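Local coordinates for uncharacterized protein (Bacteroides cellulosilyticus, PDB 5JVK) that probably hydrolyses O-glycosidic bonds in carbohydrate chains, as a family 39 glycoside hydrolase of a gut bacterium, at residues Y376-D381 / F392-S397; S345-D350 / D386-N391. All coordinates share one frame; numbering follows the deposited sequence.

Contact 1. Residues Y376-D381 / F392-S397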
ATOM      1  N   TYR A 376      -1.712  -2.449  -3.698  1.00 19.90           N
ATOM      2  CA  TYR A 376      -3.006  -2.641  -4.347  1.00 20.15           C
ATOM      3  C   TYR A 376      -3.822  -3.637  -3.518  1.00 20.20           C
ATOM      4  O   TYR A 376      -3.393  -4.779  -3.372  1.00 20.30           O
ATOM      5  CB  TYR A 376      -2.864  -3.155  -5.785  1.00 20.14           C
ATOM      6  CG  TYR A 376      -4.193  -3.115  -6.498  1.00 20.19           C
ATOM      7  CD1 TYR A 376      -4.616  -1.958  -7.146  1.00 20.28           C
ATOM      8  CD2 TYR A 376      -5.061  -4.210  -6.469  1.00 20.24           C
ATOM      9  CE1 TYR A 376      -5.851  -1.898  -7.772  1.00 20.33           C
ATOM     10  CE2 TYR A 376      -6.300  -4.162  -7.094  1.00 20.29           C
ATOM     11  CZ  TYR A 376      -6.690  -3.004  -7.744  1.00 20.45           C
ATOM     12  OH  TYR A 376      -7.913  -2.942  -8.368  1.00 20.48           O
ATOM     13  N   ASP A 377      -4.967  -3.249  -2.947  1.00 20.38           N
ATOM     14  CA  ASP A 377      -5.477  -1.871  -2.866  1.00 20.44           C
ATOM     15  C   ASP A 377      -6.040  -1.636  -1.459  1.00 20.58           C
ATOM     16  O   ASP A 377      -5.945  -2.522  -0.601  1.00 20.06           O
ATOM     17  CB  ASP A 377      -6.507  -1.587  -3.979  1.00 20.42           C
ATOM     18  CG  ASP A 377      -7.714  -2.525  -3.953  1.00 20.45           C
ATOM     19  OD1 ASP A 377      -7.792  -3.446  -3.109  1.00 20.58           O
ATOM     20  OD2 ASP A 377      -8.601  -2.331  -4.807  1.00 20.23           O
ATOM     21  N   PHE A 378      -6.597  -0.452  -1.212  1.00 21.02           N
ATOM     22  CA  PHE A 378      -7.001  -0.078   0.144  1.00 21.32           C
ATOM     23  C   PHE A 378      -8.222  -0.839   0.642  1.00 21.63           C
ATOM     24  O   PHE A 378      -8.199  -1.395   1.741  1.00 21.29           O
ATOM     25  CB  PHE A 378      -7.253   1.425   0.258  1.00 21.34           C
ATOM     26  CG  PHE A 378      -7.474   1.878   1.670  1.00 21.44           C
ATOM     27  CD1 PHE A 378      -8.708   2.372   2.078  1.00 21.31           C
ATOM     28  CD2 PHE A 378      -6.453   1.761   2.612  1.00 21.50           C
ATOM     29  CE1 PHE A 378      -8.906   2.770   3.389  1.00 21.43           C
ATOM     30  CE2 PHE A 378      -6.649   2.152   3.926  1.00 21.43           C
ATOM     31  CZ  PHE A 378      -7.877   2.659   4.314  1.00 21.44           C
ATOM     32  N   GLN A 379      -9.275  -0.863  -0.170  1.00 22.41           N
ATOM     33  CA  GLN A 379     -10.541  -1.487   0.207  1.00 22.95           C
ATOM     34  C   GLN A 379     -10.905  -2.592  -0.777  1.00 23.36           C
ATOM     35  O   GLN A 379     -10.649  -2.465  -1.972  1.00 23.60           O
ATOM     36  CB  GLN A 379     -11.655  -0.434   0.261  1.00 22.84           C
ATOM     37  CG  GLN A 379     -12.990  -0.981   0.745  1.00 22.90           C
ATOM     38  CD  GLN A 379     -13.948   0.095   1.221  1.00 22.96           C
ATOM     39  OE1 GLN A 379     -13.935   1.223   0.729  1.00 23.13           O
ATOM     40  NE2 GLN A 379     -14.796  -0.255   2.182  1.00 22.86           N
ATOM     41  N   ASN A 380     -11.493  -3.673  -0.260  1.00 23.96           N
ATOM     42  CA  ASN A 380     -12.053  -4.741  -1.094  1.00 24.46           C
ATOM     43  C   ASN A 380     -13.058  -4.163  -2.089  1.00 25.14           C
ATOM     44  O   ASN A 380     -13.993  -3.469  -1.694  1.00 25.51           O
ATOM     45  CB  ASN A 380     -12.756  -5.807  -0.232  1.00 24.02           C
ATOM     46  CG  ASN A 380     -11.791  -6.794   0.409  1.00 23.66           C
ATOM     47  OD1 ASN A 380     -10.588  -6.791   0.138  1.00 23.42           O
ATOM     48  ND2 ASN A 380     -12.325  -7.659   1.263  1.00 23.48           N
ATOM     49  N   ASP A 381     -12.860  -4.459  -3.371  1.00 26.04           N
ATOM     50  CA  ASP A 381     -13.725  -3.937  -4.436  1.00 26.70           C
ATOM     51  C   ASP A 381     -15.108  -4.595  -4.484  1.00 27.23           C
ATOM     52  O   ASP A 381     -15.987  -4.100  -5.188  1.00 27.07           O
ATOM     53  CB  ASP A 381     -13.046  -4.089  -5.798  1.00 27.10           C
ATOM     54  CG  ASP A 381     -11.778  -3.267  -5.913  1.00 27.42           C
ATOM     55  OD1 ASP A 381     -11.872  -2.066  -6.235  1.00 28.18           O
ATOM     56  OD2 ASP A 381     -10.687  -3.826  -5.695  1.00 27.20           O
ATOM     57  N   PHE A 392      -8.233  -7.886  -2.615  1.00 22.92           N
ATOM     58  CA  PHE A 392      -6.907  -7.258  -2.448  1.00 22.35           C
ATOM     59  C   PHE A 392      -6.841  -6.233  -1.305  1.00 22.11           C
ATOM     60  O   PHE A 392      -5.759  -5.717  -1.009  1.00 22.00           O
ATOM     61  CB  PHE A 392      -6.460  -6.569  -3.749  1.00 22.24           C
ATOM     62  CG  PHE A 392      -5.853  -7.495  -4.757  1.00 22.32           C
ATOM     63  CD1 PHE A 392      -4.511  -7.864  -4.660  1.00 22.35           C
ATOM     64  CD2 PHE A 392      -6.607  -7.982  -5.823  1.00 22.23           C
ATOM     65  CE1 PHE A 392      -3.940  -8.713  -5.601  1.00 22.53           C
ATOM     66  CE2 PHE A 392      -6.040  -8.831  -6.766  1.00 22.28           C
ATOM     67  CZ  PHE A 392      -4.707  -9.197  -6.655  1.00 22.35           C
ATOM     68  N   GLY A 393      -7.974  -5.941  -0.666  1.00 22.04           N
ATOM     69  CA  GLY A 393      -8.072  -4.831   0.280  1.00 22.06           C
ATOM     70  C   GLY A 393      -7.436  -5.014   1.648  1.00 21.86           C
ATOM     71  O   GLY A 393      -7.203  -6.137   2.097  1.00 21.95           O
ATOM     72  N   LEU A 394      -7.148  -3.885   2.292  1.00 21.81           N
ATOM     73  CA  LEU A 394      -6.822  -3.828   3.721  1.00 21.93           C
ATOM     74  C   LEU A 394      -8.102  -3.748   4.558  1.00 22.18           C
ATOM     75  O   LEU A 394      -8.147  -4.249   5.682  1.00 22.10           O
ATOM     76  CB  LEU A 394      -5.924  -2.624   4.025  1.00 21.65           C
ATOM     77  CG  LEU A 394      -4.671  -2.448   3.164  1.00 21.54           C
ATOM     78  CD1 LEU A 394      -3.905  -1.207   3.593  1.00 21.57           C
ATOM     79  CD2 LEU A 394      -3.768  -3.669   3.217  1.00 21.53           C
ATOM     80  N   LEU A 395      -9.124  -3.094   4.008  1.00 22.78           N
ATOM     81  CA  LEU A 395     -10.466  -3.073   4.588  1.00 23.31           C
ATOM     82  C   LEU A 395     -11.414  -3.884   3.718  1.00 23.92           C
ATOM     83  O   LEU A 395     -11.197  -4.020   2.513  1.00 23.72           O
ATOM     84  CB  LEU A 395     -10.992  -1.638   4.676  1.00 23.13           C
ATOM     85  CG  LEU A 395     -10.125  -0.602   5.387  1.00 23.04           C
ATOM     86  CD1 LEU A 395     -10.791   0.762   5.301  1.00 23.28           C
ATOM     87  CD2 LEU A 395      -9.880  -0.993   6.835  1.00 22.93           C
ATOM     88  N   ARG A 396     -12.470  -4.404   4.338  1.00 25.00           N
ATOM     89  CA  ARG A 396     -13.561  -5.054   3.615  1.00 26.05           C
ATOM     90  C   ARG A 396     -14.500  -3.989   3.060  1.00 26.47           C
ATOM     91  O   ARG A 396     -14.346  -2.800   3.359  1.00 26.89           O
ATOM     92  CB  ARG A 396     -14.327  -5.997   4.539  1.00 27.01           C
ATOM     93  CG  ARG A 396     -13.458  -7.076   5.159  1.00 27.95           C
ATOM     94  CD  ARG A 396     -14.287  -8.231   5.691  1.00 28.94           C
ATOM     95  NE  ARG A 396     -13.441  -9.379   6.006  1.00 30.21           N
ATOM     96  CZ  ARG A 396     -12.737  -9.540   7.131  1.00 31.37           C
ATOM     97  NH1 ARG A 396     -12.752  -8.620   8.105  1.00 31.51           N
ATOM     98  NH2 ARG A 396     -12.001 -10.643   7.282  1.00 31.59           N
ATOM     99  N   SER A 397     -15.473  -4.412   2.257  1.00 26.81           N
ATOM    100  CA  SER A 397     -16.457  -3.490   1.661  1.00 26.95           C
ATOM    101  C   SER A 397     -17.249  -2.684   2.704  1.00 26.96           C
ATOM    102  O   SER A 397     -17.607  -1.533   2.451  1.00 27.62           O
ATOM    103  CB  SER A 397     -17.426  -4.250   0.750  1.00 26.91           C
ATOM    104  OG  SER A 397     -18.239  -5.128   1.504  1.00 27.02           O
TER
HETATM  105  O   HOH W   1     -15.304  -7.135   1.303  1.00 27.18           O
HETATM  106  O   HOH W   2      -9.744  -5.657  -3.656  1.00 21.50           O
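F392 opens the returning arm of the long loop that follows the eighth strand, 373-375, of the (β/α)8 barrel; its partner, 376-381, is the outgoing arm leaving that strand. The F392 ring offers a face to the edge of Y376, an edge-to-face pair with the planes at 72° and Y376 CD2 3.8 Å from F392 CG. On the Y376 ring, D377 CB covers one face, while the phenol OH is hydrogen-bonded to H111. F392 O takes the N-H of D377, which follows a cis peptide bond, from well above its carbonyl plane.

The closest CA pair is G393 CA with Q379 CA, 4.2 Å apart. A CB on G393 would run into N380 N and Q379 C. G393 N donates to N380 OD1 nearly along the C=O axis, and G393 CA-H points at D377 O.

L394 and L395 both donate their N-H to F378 O: L394 N, at 2.8 Å, from above the carbonyl plane, and L395 N, at 3.0 Å, within it and straighter. Their side chains also meet the F378 ring, L394 through CD1 at CD2 and L395 more tightly, lying alongside with CD1 3.4 Å from CE1 of F378. Helix 118-127 packs against F378 and L395 as well. L395 O then accepts N380 N in a single bridge between Q379 and L395.

R396 receives the extended arm of Q379, whose CG is anti to the backbone N (chi1 -176°). Q379 NE2 reaches R396 O at 2.8 Å, on a carbonyl lone pair and almost in the plane of the Q379 amide. At S397 a water accepts from both S397 N and N380 ND2, its oxygen 2.9 Å from S397 N.

Contact 2. Residues S345-D350 / D386-N391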
ATOM      1  N   SER A 345      -6.893 -12.081  -0.620  1.00 19.86           N
ATOM      2  CA  SER A 345      -7.412 -13.106   0.299  1.00 19.83           C
ATOM      3  C   SER A 345      -8.142 -14.290  -0.367  1.00 19.75           C
ATOM      4  O   SER A 345      -8.634 -15.173   0.342  1.00 20.10           O
ATOM      5  CB  SER A 345      -8.314 -12.464   1.362  1.00 19.65           C
ATOM      6  OG  SER A 345      -7.602 -11.493   2.109  1.00 19.57           O
ATOM      7  N   THR A 346      -8.220 -14.318  -1.701  1.00 19.50           N
ATOM      8  CA  THR A 346      -8.743 -15.489  -2.418  1.00 19.29           C
ATOM      9  C   THR A 346      -7.675 -16.581  -2.526  1.00 18.89           C
ATOM     10  O   THR A 346      -7.940 -17.736  -2.186  1.00 18.91           O
ATOM     11  CB  THR A 346      -9.262 -15.120  -3.824  1.00 19.36           C
ATOM     12  OG1 THR A 346     -10.307 -14.145  -3.710  1.00 19.28           O
ATOM     13  CG2 THR A 346      -9.803 -16.350  -4.561  1.00 19.38           C
ATOM     14  N   THR A 347      -6.481 -16.210  -2.993  1.00 18.41           N
ATOM     15  CA  THR A 347      -5.364 -17.158  -3.165  1.00 18.10           C
ATOM     16  C   THR A 347      -4.357 -17.181  -1.998  1.00 18.07           C
ATOM     17  O   THR A 347      -3.408 -17.968  -2.020  1.00 18.11           O
ATOM     18  CB  THR A 347      -4.601 -16.898  -4.479  1.00 17.84           C
ATOM     19  OG1 THR A 347      -4.081 -15.566  -4.483  1.00 17.71           O
ATOM     20  CG2 THR A 347      -5.515 -17.086  -5.676  1.00 17.86           C
ATOM     21  N   ASN A 348      -4.549 -16.317  -1.002  1.00 17.96           N
ATOM     22  CA  ASN A 348      -3.804 -16.393   0.259  1.00 17.94           C
ATOM     23  C   ASN A 348      -4.749 -16.275   1.450  1.00 17.90           C
ATOM     24  O   ASN A 348      -5.860 -15.760   1.332  1.00 17.76           O
ATOM     25  CB  ASN A 348      -2.751 -15.282   0.341  1.00 17.99           C
ATOM     26  CG  ASN A 348      -1.501 -15.595  -0.463  1.00 18.04           C
ATOM     27  OD1 ASN A 348      -0.793 -16.564  -0.189  1.00 18.05           O
ATOM     28  ND2 ASN A 348      -1.208 -14.764  -1.440  1.00 17.83           N
ATOM     29  N   LEU A 349      -4.279 -16.748   2.601  1.00 17.90           N
ATOM     30  CA  LEU A 349      -4.957 -16.525   3.875  1.00 17.88           C
ATOM     31  C   LEU A 349      -4.869 -15.037   4.210  1.00 17.78           C
ATOM     32  O   LEU A 349      -3.961 -14.349   3.734  1.00 18.15           O
ATOM     33  CB  LEU A 349      -4.286 -17.337   4.986  1.00 18.05           C
ATOM     34  CG  LEU A 349      -4.235 -18.861   4.860  1.00 18.23           C
ATOM     35  CD1 LEU A 349      -3.268 -19.444   5.882  1.00 18.30           C
ATOM     36  CD2 LEU A 349      -5.621 -19.461   5.030  1.00 18.26           C
ATOM     37  N   ASP A 350      -5.791 -14.543   5.035  1.00 17.38           N
ATOM     38  CA  ASP A 350      -5.735 -13.152   5.509  1.00 17.02           C
ATOM     39  C   ASP A 350      -4.407 -12.858   6.211  1.00 16.57           C
ATOM     40  O   ASP A 350      -3.833 -11.788   6.033  1.00 16.36           O
ATOM     41  CB  ASP A 350      -6.886 -12.847   6.485  1.00 17.16           C
ATOM     42  CG  ASP A 350      -8.211 -12.545   5.788  1.00 17.37           C
ATOM     43  OD1 ASP A 350      -8.230 -12.260   4.570  1.00 17.25           O
ATOM     44  OD2 ASP A 350      -9.248 -12.576   6.491  1.00 17.61           O
ATOM     45  N   ASP A 386     -14.477 -15.837  -4.057  1.00 30.57           N
ATOM     46  CA  ASP A 386     -13.649 -16.493  -5.090  1.00 30.98           C
ATOM     47  C   ASP A 386     -13.270 -15.604  -6.292  1.00 29.90           C
ATOM     48  O   ASP A 386     -12.730 -16.107  -7.278  1.00 29.90           O
ATOM     49  CB  ASP A 386     -14.299 -17.814  -5.552  1.00 32.00           C
ATOM     50  CG  ASP A 386     -15.544 -17.611  -6.403  1.00 32.62           C
ATOM     51  OD1 ASP A 386     -16.310 -16.658  -6.147  1.00 33.37           O
ATOM     52  OD2 ASP A 386     -15.763 -18.429  -7.321  1.00 33.26           O
ATOM     53  N   ASN A 387     -13.556 -14.302  -6.209  1.00 29.02           N
ATOM     54  CA  ASN A 387     -13.102 -13.309  -7.193  1.00 28.09           C
ATOM     55  C   ASN A 387     -11.887 -12.586  -6.604  1.00 27.18           C
ATOM     56  O   ASN A 387     -12.022 -11.872  -5.607  1.00 26.77           O
ATOM     57  CB  ASN A 387     -14.240 -12.316  -7.487  1.00 28.28           C
ATOM     58  CG  ASN A 387     -13.871 -11.261  -8.525  1.00 28.65           C
ATOM     59  OD1 ASN A 387     -12.765 -11.244  -9.071  1.00 29.31           O
ATOM     60  ND2 ASN A 387     -14.811 -10.369  -8.802  1.00 28.49           N
ATOM     61  N   ILE A 388     -10.713 -12.766  -7.218  1.00 26.28           N
ATOM     62  CA  ILE A 388      -9.458 -12.212  -6.668  1.00 26.06           C
ATOM     63  C   ILE A 388      -9.461 -10.684  -6.561  1.00 25.67           C
ATOM     64  O   ILE A 388      -8.904 -10.130  -5.617  1.00 25.20           O
ATOM     65  CB  ILE A 388      -8.180 -12.677  -7.432  1.00 25.96           C
ATOM     66  CG1 ILE A 388      -8.132 -12.169  -8.883  1.00 25.89           C
ATOM     67  CG2 ILE A 388      -8.043 -14.195  -7.402  1.00 26.13           C
ATOM     68  CD1 ILE A 388      -6.782 -12.380  -9.539  1.00 26.01           C
ATOM     69  N   GLU A 389     -10.112 -10.022  -7.517  1.00 25.75           N
ATOM     70  CA  GLU A 389     -10.145  -8.559  -7.582  1.00 25.89           C
ATOM     71  C   GLU A 389     -10.975  -7.924  -6.457  1.00 25.69           C
ATOM     72  O   GLU A 389     -10.806  -6.745  -6.169  1.00 25.29           O
ATOM     73  CB  GLU A 389     -10.665  -8.092  -8.952  1.00 26.19           C
ATOM     74  CG  GLU A 389      -9.819  -8.517 -10.154  1.00 26.35           C
ATOM     75  CD  GLU A 389      -8.430  -7.880 -10.208  1.00 26.82           C
ATOM     76  OE1 GLU A 389      -8.188  -6.844  -9.554  1.00 26.46           O
ATOM     77  OE2 GLU A 389      -7.565  -8.421 -10.926  1.00 27.62           O
ATOM     78  N   HIS A 390     -11.856  -8.708  -5.832  1.00 26.03           N
ATOM     79  CA  HIS A 390     -12.651  -8.267  -4.675  1.00 25.99           C
ATOM     80  C   HIS A 390     -11.979  -8.525  -3.320  1.00 25.59           C
ATOM     81  O   HIS A 390     -12.607  -8.293  -2.283  1.00 26.05           O
ATOM     82  CB  HIS A 390     -14.015  -8.979  -4.683  1.00 26.38           C
ATOM     83  CG  HIS A 390     -14.915  -8.559  -5.802  1.00 26.96           C
ATOM     84  ND1 HIS A 390     -16.221  -8.987  -5.898  1.00 27.35           N
ATOM     85  CD2 HIS A 390     -14.711  -7.737  -6.858  1.00 27.19           C
ATOM     86  CE1 HIS A 390     -16.778  -8.461  -6.974  1.00 27.51           C
ATOM     87  NE2 HIS A 390     -15.884  -7.695  -7.573  1.00 27.52           N
ATOM     88  N   ASN A 391     -10.733  -9.007  -3.312  1.00 24.60           N
ATOM     89  CA  ASN A 391     -10.074  -9.433  -2.069  1.00 23.93           C
ATOM     90  C   ASN A 391      -8.636  -8.915  -1.864  1.00 23.38           C
ATOM     91  O   ASN A 391      -7.922  -9.418  -0.994  1.00 23.10           O
ATOM     92  CB  ASN A 391     -10.123 -10.963  -1.990  1.00 23.98           C
ATOM     93  CG  ASN A 391     -11.534 -11.486  -1.821  1.00 24.18           C
ATOM     94  OD1 ASN A 391     -12.128 -12.020  -2.754  1.00 24.42           O
ATOM     95  ND2 ASN A 391     -12.086 -11.313  -0.632  1.00 24.42           N
TER
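S345 and N391 are joined by one direct backbone hydrogen bond, S345 N to N391 O at 2.9 Å, nearly straight at the hydrogen (165°) though the donor sits above the carbonyl plane. The S345 side chain has OG beside its own backbone N (chi1 -59°), which turns the hydroxyl to D350, at the first turn of the following helix. There OG donates to D350 OD1 at 2.7 Å, nearly along the C-O axis, and K402 is a further hydrogen-bond partner of the same hydroxyl. An alanine here would probably loosen the start of helix 350-366 from its preceding loop, since the OG that ties D350 and K402 to it would be gone.

Both segments belong to loops that follow barrel strands of the (β/α)8 fold, the seventh (335-341) and the eighth (373-375), so the contact bridges neighbouring loops at the surface.

T346 divides its two branches between different neighbours. OG1 lies beside the backbone N and is hydrogen-bonded to P385 O, with N387 O further off at 3.4 Å. CG2, anti to the backbone N, lies 3.9 Å from D386 CA. I388 holds CG1 in the crowded position between N and the carbonyl carbon (chi1 65°), so that CG2 faces the threonine, 3.9 Å from T346 CB, and the longer branch leads away. A short 3-10 turn carries this isoleucine. Within the turn H390 N bonds to N387 O and N391 N to I388 O, while the amide nitrogen ND2 of N387 sits 3.1 Å above the middle of the H390 ring.

Contact 1 is mostly buried, whereas contact 2 lies at the surface; their centres are about 10 Å apart. Both draw on the loop between strand 373-375 and helix 403-415: contact 1 pairs its two arms, and 386-391, which runs directly into 392-397, carries contact 2 across to the loop after strand 335-341. The buried contact combines six hydrogen bonds, main-chain and amide, with aromatic and leucine packing, while the outer one rests on a main-chain hydrogen bond and light threonine-isoleucine touching. They meet where N380 packs against H390 and N391, and in a long, weak ion pair between R396 and D350. K402 also serves both, bonding to G393 O and S345 OG.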